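PDB 1T6T: putative protein, which is of unknown function but carries a Toprim domain of the RNase M5-like kind, and so probably acts on nucleic acids. Local coordinates for residues 65-70 with 77-82; 6-11 with 102-107; 12-17 with 95-100. One frame throughout, in Å; residues are numbered along the deposited sequence.

Contact 1 of 3, residues 65-70 with 77-82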
# COMPACT_ATOMS: atom_id res chain seq x y z
N VAL B 65 0.14 -16.46 -11.04
CA VAL B 65 -0.15 -15.60 -9.91
C VAL B 65 -1.58 -15.09 -9.95
O VAL B 65 -2.05 -14.60 -10.98
CB VAL B 65 0.79 -14.37 -9.89
CG1 VAL B 65 0.41 -13.45 -8.74
CG2 VAL B 65 2.23 -14.82 -9.74
N ILE B 66 -2.28 -15.22 -8.83
CA ILE B 66 -3.65 -14.74 -8.73
C ILE B 66 -3.60 -13.36 -8.07
O ILE B 66 -3.16 -13.22 -6.94
CB ILE B 66 -4.50 -15.69 -7.86
CG1 ILE B 66 -4.62 -17.06 -8.54
CG2 ILE B 66 -5.87 -15.08 -7.61
CD1 ILE B 66 -5.23 -18.13 -7.67
N LEU B 67 -4.04 -12.33 -8.80
CA LEU B 67 -4.04 -10.98 -8.25
C LEU B 67 -5.32 -10.73 -7.47
O LEU B 67 -6.42 -10.90 -8.00
CB LEU B 67 -3.92 -9.94 -9.37
CG LEU B 67 -2.66 -10.02 -10.24
CD1 LEU B 67 -2.66 -8.87 -11.23
CD2 LEU B 67 -1.41 -9.97 -9.35
N LEU B 68 -5.18 -10.36 -6.20
CA LEU B 68 -6.34 -10.09 -5.36
C LEU B 68 -6.23 -8.79 -4.60
O LEU B 68 -6.28 -8.77 -3.37
CB LEU B 68 -6.56 -11.21 -4.34
CG LEU B 68 -7.54 -12.34 -4.65
CD1 LEU B 68 -7.85 -13.08 -3.36
CD2 LEU B 68 -8.83 -11.77 -5.25
N PHE B 69 -6.09 -7.69 -5.32
CA PHE B 69 -6.01 -6.38 -4.68
C PHE B 69 -7.41 -5.82 -4.54
O PHE B 69 -8.33 -6.23 -5.26
CB PHE B 69 -5.12 -5.46 -5.52
CG PHE B 69 -3.71 -5.94 -5.61
CD1 PHE B 69 -2.88 -5.87 -4.50
CD2 PHE B 69 -3.23 -6.51 -6.78
CE1 PHE B 69 -1.58 -6.37 -4.55
CE2 PHE B 69 -1.94 -7.02 -6.84
CZ PHE B 69 -1.11 -6.95 -5.73
N ASP B 70 -7.60 -4.91 -3.59
CA ASP B 70 -8.91 -4.32 -3.36
C ASP B 70 -9.47 -3.69 -4.63
O ASP B 70 -8.73 -3.35 -5.55
CB ASP B 70 -8.85 -3.30 -2.23
CG ASP B 70 -8.42 -3.92 -0.91
OD1 ASP B 70 -8.57 -5.15 -0.75
OD2 ASP B 70 -7.93 -3.18 -0.04
N ARG B 77 -4.79 0.56 -9.02
CA ARG B 77 -3.49 1.03 -9.48
C ARG B 77 -2.43 -0.04 -9.22
O ARG B 77 -1.59 -0.32 -10.08
CB ARG B 77 -3.10 2.32 -8.76
CG ARG B 77 -3.97 3.50 -9.12
CD ARG B 77 -3.69 4.69 -8.22
NE ARG B 77 -4.43 5.87 -8.64
CZ ARG B 77 -4.55 6.98 -7.91
NH1 ARG B 77 -3.97 7.05 -6.72
NH2 ARG B 77 -5.24 8.01 -8.38
N ILE B 78 -2.46 -0.63 -8.04
CA ILE B 78 -1.50 -1.67 -7.70
C ILE B 78 -1.74 -2.90 -8.58
O ILE B 78 -0.79 -3.53 -9.06
CB ILE B 78 -1.61 -2.09 -6.22
CG1 ILE B 78 -1.30 -0.89 -5.32
CG2 ILE B 78 -0.65 -3.23 -5.92
CD1 ILE B 78 -1.38 -1.19 -3.84
N ASN B 79 -3.00 -3.23 -8.80
CA ASN B 79 -3.34 -4.37 -9.64
C ASN B 79 -2.72 -4.20 -11.03
O ASN B 79 -2.08 -5.12 -11.54
CB ASN B 79 -4.85 -4.51 -9.79
CG ASN B 79 -5.25 -5.80 -10.49
OD1 ASN B 79 -5.18 -6.88 -9.90
ND2 ASN B 79 -5.65 -5.70 -11.75
N GLN B 80 -2.91 -3.03 -11.62
CA GLN B 80 -2.38 -2.77 -12.96
C GLN B 80 -0.86 -2.81 -12.99
O GLN B 80 -0.27 -3.37 -13.92
CB GLN B 80 -2.87 -1.41 -13.46
CG GLN B 80 -4.36 -1.36 -13.72
CD GLN B 80 -4.84 -2.54 -14.55
OE1 GLN B 80 -4.33 -2.79 -15.64
NE2 GLN B 80 -5.82 -3.27 -14.02
N LYS B 81 -0.24 -2.22 -11.98
CA LYS B 81 1.22 -2.19 -11.89
C LYS B 81 1.78 -3.61 -11.81
O LYS B 81 2.71 -3.96 -12.53
CB LYS B 81 1.63 -1.41 -10.64
CG LYS B 81 3.13 -1.41 -10.36
CD LYS B 81 3.89 -0.67 -11.43
CE LYS B 81 5.31 -0.37 -11.00
NZ LYS B 81 6.02 0.47 -12.01
N MSE B 82 1.23 -4.42 -10.91
CA MSE B 82 1.71 -5.78 -10.75
C MSE B 82 1.36 -6.66 -11.95
O MSE B 82 2.12 -7.55 -12.31
CB MSE B 82 1.16 -6.39 -9.46
CG MSE B 82 1.63 -5.66 -8.20
SE MSE B 82 3.57 -5.59 -8.08
CE MSE B 82 3.89 -7.50 -8.32
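Phe69 lies against three residues of helix 73-88, Ile78, Asn79 and Met82, which meet its ring at different places. Its CB points toward that helix, and chi1 of -64° sets CG anti to the carbonyl carbon. CG and CD1 lie beneath the methyl CG2 of Ile78, and CE1 of Phe69 comes nearest to that CG2, at 3.5 Å. The methyl stands over one ring face, displaced toward the rim, in a CH-pi contact: Ile78 CG2 is 3.7 Å from the centroid of the Phe69 ring. Along the CD2 side of the ring the backbone CA of Asn79 approaches obliquely, 3.6 Å from Phe69 CD2. Asn79 OD1 lies in the ring plane at the edge, 3.7 Å from Phe69 CD2, while the amide itself is turned 72° against the ring. Phe69 CE2 lies near both Asn79 CA and Met82 CG, and at the tip CZ of Phe69 touches CG of Met82, a selenomethionine, at 3.9 Å. The helix belongs to the beta-alpha-beta unit formed by strand 64-67, helix 73-88 and strand 92-94 of the Toprim fold, and Phe69 leads into Asp70, by its sequence probably the first aspartate of the Toprim Asp-x-Asp signature. Leu67 receives Asn79 OD1 over its CB, at 3.4 Å, and its methyl CD1, at 3.5 Å. This oxygen is buried among carbon atoms and has no hydrogen-bonding partner in the model; the amide is held through its other end, where ND2 donates to Glu95. Leu67 CD2 reaches Met82 CB more loosely, at 4.4 Å.

Contact 2 of 3, residues 6-11 with 102-107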
# COMPACT_ATOMS: atom_id res chain seq x y z
N ARG B 6 -21.41 -19.33 -7.14
CA ARG B 6 -22.72 -18.72 -6.97
C ARG B 6 -22.75 -17.76 -5.79
O ARG B 6 -23.60 -16.86 -5.72
CB ARG B 6 -23.78 -19.81 -6.80
CG ARG B 6 -23.94 -20.70 -8.03
CD ARG B 6 -24.90 -21.85 -7.77
NE ARG B 6 -24.40 -22.74 -6.72
CZ ARG B 6 -25.00 -23.86 -6.34
NH1 ARG B 6 -26.13 -24.24 -6.93
NH2 ARG B 6 -24.47 -24.61 -5.38
N ASN B 7 -21.83 -17.94 -4.86
CA ASN B 7 -21.74 -17.09 -3.68
C ASN B 7 -20.30 -16.96 -3.21
O ASN B 7 -19.39 -17.57 -3.79
CB ASN B 7 -22.62 -17.65 -2.55
CG ASN B 7 -22.37 -19.12 -2.30
OD1 ASN B 7 -21.26 -19.53 -1.98
ND2 ASN B 7 -23.42 -19.92 -2.45
N LEU B 8 -20.08 -16.16 -2.17
CA LEU B 8 -18.75 -15.95 -1.63
C LEU B 8 -18.15 -17.25 -1.11
O LEU B 8 -16.95 -17.49 -1.26
CB LEU B 8 -18.79 -14.92 -0.50
CG LEU B 8 -17.44 -14.45 0.06
CD1 LEU B 8 -16.65 -13.72 -1.02
CD2 LEU B 8 -17.68 -13.53 1.25
N SER B 9 -18.98 -18.09 -0.51
CA SER B 9 -18.53 -19.36 0.02
C SER B 9 -17.92 -20.23 -1.08
O SER B 9 -16.85 -20.81 -0.89
CB SER B 9 -19.70 -20.11 0.67
OG SER B 9 -19.30 -21.42 1.06
N GLU B 10 -18.60 -20.33 -2.22
CA GLU B 10 -18.09 -21.13 -3.32
C GLU B 10 -16.86 -20.47 -3.94
O GLU B 10 -15.97 -21.16 -4.44
CB GLU B 10 -19.17 -21.32 -4.39
CG GLU B 10 -20.44 -22.00 -3.88
CD GLU B 10 -21.36 -22.45 -5.00
OE1 GLU B 10 -21.55 -21.68 -5.96
OE2 GLU B 10 -21.90 -23.57 -4.91
N TRP B 11 -16.82 -19.14 -3.91
CA TRP B 11 -15.70 -18.38 -4.45
C TRP B 11 -14.45 -18.72 -3.63
O TRP B 11 -13.37 -18.97 -4.18
CB TRP B 11 -16.00 -16.88 -4.37
CG TRP B 11 -14.94 -15.99 -4.91
CD1 TRP B 11 -14.78 -15.57 -6.20
CD2 TRP B 11 -13.89 -15.37 -4.16
NE1 TRP B 11 -13.70 -14.73 -6.31
CE2 TRP B 11 -13.13 -14.58 -5.07
CE3 TRP B 11 -13.51 -15.39 -2.81
CZ2 TRP B 11 -12.03 -13.83 -4.66
CZ3 TRP B 11 -12.40 -14.64 -2.41
CH2 TRP B 11 -11.68 -13.88 -3.34
N LYS B 102 -16.30 -8.24 -8.54
CA LYS B 102 -16.87 -6.98 -9.02
C LYS B 102 -18.40 -7.02 -9.12
O LYS B 102 -19.04 -5.97 -9.17
CB LYS B 102 -16.27 -6.62 -10.38
CG LYS B 102 -14.78 -6.32 -10.33
CD LYS B 102 -14.22 -6.05 -11.71
CE LYS B 102 -12.75 -5.65 -11.63
NZ LYS B 102 -12.18 -5.42 -12.98
N LYS B 103 -18.97 -8.22 -9.14
CA LYS B 103 -20.42 -8.37 -9.24
C LYS B 103 -21.09 -8.37 -7.87
O LYS B 103 -22.32 -8.28 -7.78
CB LYS B 103 -20.78 -9.65 -9.99
CG LYS B 103 -20.47 -10.93 -9.22
CD LYS B 103 -20.80 -12.17 -10.05
CE LYS B 103 -19.91 -12.29 -11.27
NZ LYS B 103 -20.29 -13.43 -12.14
N TRP B 104 -20.30 -8.47 -6.81
CA TRP B 104 -20.86 -8.49 -5.46
C TRP B 104 -20.52 -7.24 -4.67
O TRP B 104 -19.69 -6.43 -5.10
CB TRP B 104 -20.38 -9.73 -4.69
CG TRP B 104 -20.80 -11.02 -5.33
CD1 TRP B 104 -21.96 -11.27 -6.00
CD2 TRP B 104 -20.07 -12.26 -5.33
NE1 TRP B 104 -22.00 -12.57 -6.43
CE2 TRP B 104 -20.86 -13.20 -6.03
CE3 TRP B 104 -18.83 -12.65 -4.81
CZ2 TRP B 104 -20.44 -14.53 -6.21
CZ3 TRP B 104 -18.42 -13.97 -4.99
CH2 TRP B 104 -19.22 -14.89 -5.69
N ASN B 105 -21.16 -7.07 -3.52
CA ASN B 105 -20.91 -5.90 -2.71
C ASN B 105 -19.69 -6.07 -1.82
O ASN B 105 -19.79 -6.38 -0.63
CB ASN B 105 -22.13 -5.58 -1.85
CG ASN B 105 -21.99 -4.25 -1.14
OD1 ASN B 105 -21.02 -3.53 -1.35
ND2 ASN B 105 -22.97 -3.92 -0.30
N ILE B 106 -18.52 -5.85 -2.41
CA ILE B 106 -17.27 -5.97 -1.69
C ILE B 106 -16.25 -5.05 -2.35
O ILE B 106 -16.27 -4.85 -3.57
CB ILE B 106 -16.74 -7.42 -1.72
CG1 ILE B 106 -15.45 -7.52 -0.91
CG2 ILE B 106 -16.51 -7.87 -3.15
CD1 ILE B 106 -14.96 -8.95 -0.70
N ILE B 107 -15.37 -4.47 -1.54
CA ILE B 107 -14.33 -3.60 -2.07
C ILE B 107 -12.98 -4.08 -1.57
O ILE B 107 -12.03 -4.21 -2.34
CB ILE B 107 -14.53 -2.14 -1.64
CG1 ILE B 107 -15.76 -1.55 -2.34
CG2 ILE B 107 -13.29 -1.32 -1.96
CD1 ILE B 107 -15.66 -1.52 -3.86
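Trp104 carries most of this contact, laying the outer rim of its six-membered ring against the start of helix 8-18, where it meets Leu8 and Trp11. Its CG is anti to the carbonyl carbon (chi1 -61°), and the indole extends from the loop after helix 96-101 toward the first helical turn. CH2 of Trp104 comes to 3.3 Å from the carbonyl O of Asn7, obliquely to the ring. Next to it, CZ3 of Trp104 lies 3.8 Å from CB of Trp11, which sits at the indole edge in its plane. The two indoles form an offset edge-to-face pair: the edge of Trp104 is directed at the face of Trp11, with planes at 78° and 5.8 Å between the Trp104 six-membered and Trp11 five-membered centroids. Leu8 adds its backbone CA near the same CZ3 and, more distantly, its methyl CD1, 4.4 Å from Trp104 CZ3. The turn that the ring rim meets is a capped helix start. Asn7 is the N-cap, its OD1 accepting from Glu10 N at 2.8 Å, and Glu10 is gripped side-on by Arg6, whose NH2 reaches Glu10 OE2 at 2.8 Å and whose NE reaches OE1. Glu10 OE1 also accepts from Arg6 N. Phe100 completes the aromatic cluster, touching both tryptophans. No hydrogen bond crosses between the segments: Trp11 NE1 donates to Phe97 O, while the cap and salt bridge stay within residues 6-11, so the hold here is van der Waals and aromatic, an indole rim against a tryptophan, a leucine and the backbone of the helix start.

Contact 3 of 3, residues 12-17 with 95-100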
# COMPACT_ATOMS: atom_id res chain seq x y z
N ILE B 12 -14.61 -18.74 -2.32
CA ILE B 12 -13.51 -19.05 -1.41
C ILE B 12 -13.03 -20.49 -1.62
O ILE B 12 -11.83 -20.76 -1.59
CB ILE B 12 -13.93 -18.85 0.06
CG1 ILE B 12 -14.11 -17.35 0.33
CG2 ILE B 12 -12.89 -19.44 0.99
CD1 ILE B 12 -14.58 -17.02 1.73
N LYS B 13 -13.97 -21.40 -1.83
CA LYS B 13 -13.62 -22.80 -2.05
C LYS B 13 -12.79 -22.94 -3.33
O LYS B 13 -11.80 -23.67 -3.36
CB LYS B 13 -14.89 -23.65 -2.16
CG LYS B 13 -14.62 -25.13 -2.43
CD LYS B 13 -15.91 -25.92 -2.53
CE LYS B 13 -16.66 -25.95 -1.21
NZ LYS B 13 -17.94 -26.71 -1.30
N GLU B 14 -13.21 -22.24 -4.37
CA GLU B 14 -12.51 -22.28 -5.65
C GLU B 14 -11.13 -21.64 -5.53
O GLU B 14 -10.16 -22.12 -6.10
CB GLU B 14 -13.33 -21.56 -6.71
CG GLU B 14 -13.32 -22.23 -8.06
CD GLU B 14 -13.82 -23.66 -8.00
OE1 GLU B 14 -14.99 -23.87 -7.61
OE2 GLU B 14 -13.05 -24.58 -8.34
N LEU B 15 -11.06 -20.55 -4.77
CA LEU B 15 -9.79 -19.86 -4.57
C LEU B 15 -8.82 -20.76 -3.83
O LEU B 15 -7.65 -20.84 -4.20
CB LEU B 15 -10.01 -18.56 -3.79
CG LEU B 15 -8.75 -17.72 -3.52
CD1 LEU B 15 -8.06 -17.37 -4.85
CD2 LEU B 15 -9.14 -16.45 -2.76
N LYS B 16 -9.29 -21.44 -2.79
CA LYS B 16 -8.42 -22.33 -2.03
C LYS B 16 -7.84 -23.41 -2.92
O LYS B 16 -6.65 -23.71 -2.86
CB LYS B 16 -9.17 -22.98 -0.85
CG LYS B 16 -8.24 -23.78 0.05
CD LYS B 16 -8.92 -24.30 1.31
CE LYS B 16 -9.83 -25.47 1.01
NZ LYS B 16 -10.35 -26.08 2.27
N LYS B 17 -8.69 -24.00 -3.77
CA LYS B 17 -8.24 -25.04 -4.68
C LYS B 17 -7.18 -24.48 -5.61
O LYS B 17 -6.14 -25.10 -5.83
CB LYS B 17 -9.42 -25.57 -5.51
CG LYS B 17 -10.54 -26.17 -4.69
CD LYS B 17 -11.63 -26.77 -5.57
CE LYS B 17 -12.81 -27.26 -4.74
NZ LYS B 17 -12.38 -28.22 -3.68
N GLU B 95 -6.72 -12.90 -13.21
CA GLU B 95 -7.56 -11.83 -12.66
C GLU B 95 -9.00 -12.30 -12.51
O GLU B 95 -9.86 -11.53 -12.07
CB GLU B 95 -7.53 -10.60 -13.58
CG GLU B 95 -6.24 -9.82 -13.57
CD GLU B 95 -6.34 -8.56 -14.41
OE1 GLU B 95 -6.32 -8.67 -15.66
OE2 GLU B 95 -6.45 -7.47 -13.83
N ASN B 96 -9.27 -13.54 -12.88
CA ASN B 96 -10.62 -14.07 -12.80
C ASN B 96 -11.26 -13.99 -11.42
O ASN B 96 -12.44 -13.67 -11.30
CB ASN B 96 -10.67 -15.52 -13.29
CG ASN B 96 -10.29 -15.65 -14.75
OD1 ASN B 96 -10.68 -14.82 -15.58
ND2 ASN B 96 -9.54 -16.69 -15.08
N PHE B 97 -10.50 -14.29 -10.37
CA PHE B 97 -11.06 -14.25 -9.03
C PHE B 97 -11.42 -12.83 -8.60
O PHE B 97 -12.48 -12.60 -8.02
CB PHE B 97 -10.10 -14.89 -8.03
CG PHE B 97 -10.07 -16.39 -8.12
CD1 PHE B 97 -11.06 -17.14 -7.50
CD2 PHE B 97 -9.08 -17.04 -8.84
CE1 PHE B 97 -11.07 -18.54 -7.61
CE2 PHE B 97 -9.08 -18.43 -8.95
CZ PHE B 97 -10.07 -19.18 -8.34
N ARG B 98 -10.52 -11.90 -8.88
CA ARG B 98 -10.76 -10.51 -8.53
C ARG B 98 -11.93 -9.96 -9.35
O ARG B 98 -12.80 -9.28 -8.81
CB ARG B 98 -9.50 -9.67 -8.79
CG ARG B 98 -9.65 -8.20 -8.42
CD ARG B 98 -8.30 -7.50 -8.46
NE ARG B 98 -8.39 -6.10 -8.04
CZ ARG B 98 -8.67 -5.08 -8.85
NH1 ARG B 98 -8.89 -5.31 -10.14
NH2 ARG B 98 -8.72 -3.85 -8.38
N ASN B 99 -11.95 -10.26 -10.64
CA ASN B 99 -13.02 -9.77 -11.49
C ASN B 99 -14.38 -10.30 -11.08
O ASN B 99 -15.40 -9.63 -11.26
CB ASN B 99 -12.76 -10.11 -12.96
CG ASN B 99 -11.63 -9.29 -13.55
OD1 ASN B 99 -11.30 -8.21 -13.05
ND2 ASN B 99 -11.05 -9.78 -14.64
N PHE B 100 -14.41 -11.51 -10.54
CA PHE B 100 -15.67 -12.10 -10.11
C PHE B 100 -16.30 -11.30 -8.96
O PHE B 100 -17.51 -11.14 -8.90
CB PHE B 100 -15.47 -13.55 -9.67
CG PHE B 100 -16.68 -14.42 -9.87
CD1 PHE B 100 -16.98 -14.93 -11.13
CD2 PHE B 100 -17.54 -14.68 -8.81
CE1 PHE B 100 -18.12 -15.71 -11.33
CE2 PHE B 100 -18.69 -15.45 -9.01
CZ PHE B 100 -18.98 -15.96 -10.27
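Helices 8-18 and 96-101 pack side by side on one face of the parallel Toprim sheet, and here they meet through Phe97, which projects from the second helix onto Leu15 and Glu14 of the first. Phe97 has CG anti to the carbonyl carbon (chi1 -75°), which sends the ring across to the neighbouring helix. Over the centre of one ring face stands the methyl CD1 of Leu15, 4.0 Å from the Phe97 centroid and only 10° off the ring normal, a CH-pi contact. With chi1 at -179°, Leu15 swings CG away from its N and brings CD1 over the ring. The far end of the ring presses on the backbone: CE1 of Phe97 is 3.5 Å from Leu15 N, and CZ of Phe97 is 3.7 Å from Glu14 O, which it meets obliquely. Glu14 CB lies in the ring plane at the edge, 3.9 Å from Phe97 CE1, and the rest of that side chain turns away, taking its carboxylate from the aromatic group. Ile66 of strand 64-67 touches both Leu15 and Phe97, so the pair also rests on the sheet. With no hydrogen bond or salt bridge between these two segments, the contact is one of shape and dispersion, an aromatic ring against a leucine methyl, the CB of Glu14 and the polar backbone, without directional bonds.

Contacts 2 and 3 share helix 8-18 and have centres about 9 Å apart; they are tied by Trp11 NE1 to Phe97 O, a probable hydrogen bond of 3.0 Å. Contact 1 lies deeper, its centre about 13 Å from that of contact 3 and about 17 Å from that of contact 2. Segment 95-100 bridges contacts 1 and 3: Arg98 NE probably donates to Phe69 O at 2.8 Å, and Asn79 ND2 to Glu95 OE2 at 2.8 Å. Contacts 1 and 2 also touch, Leu68 CD2 packing on Trp11 CZ2 at 3.8 Å. Asp70 in contact 1, with Glu27 and Asp72, matches the acidic signature that in Toprim enzymes typically forms the metal-dependent active site.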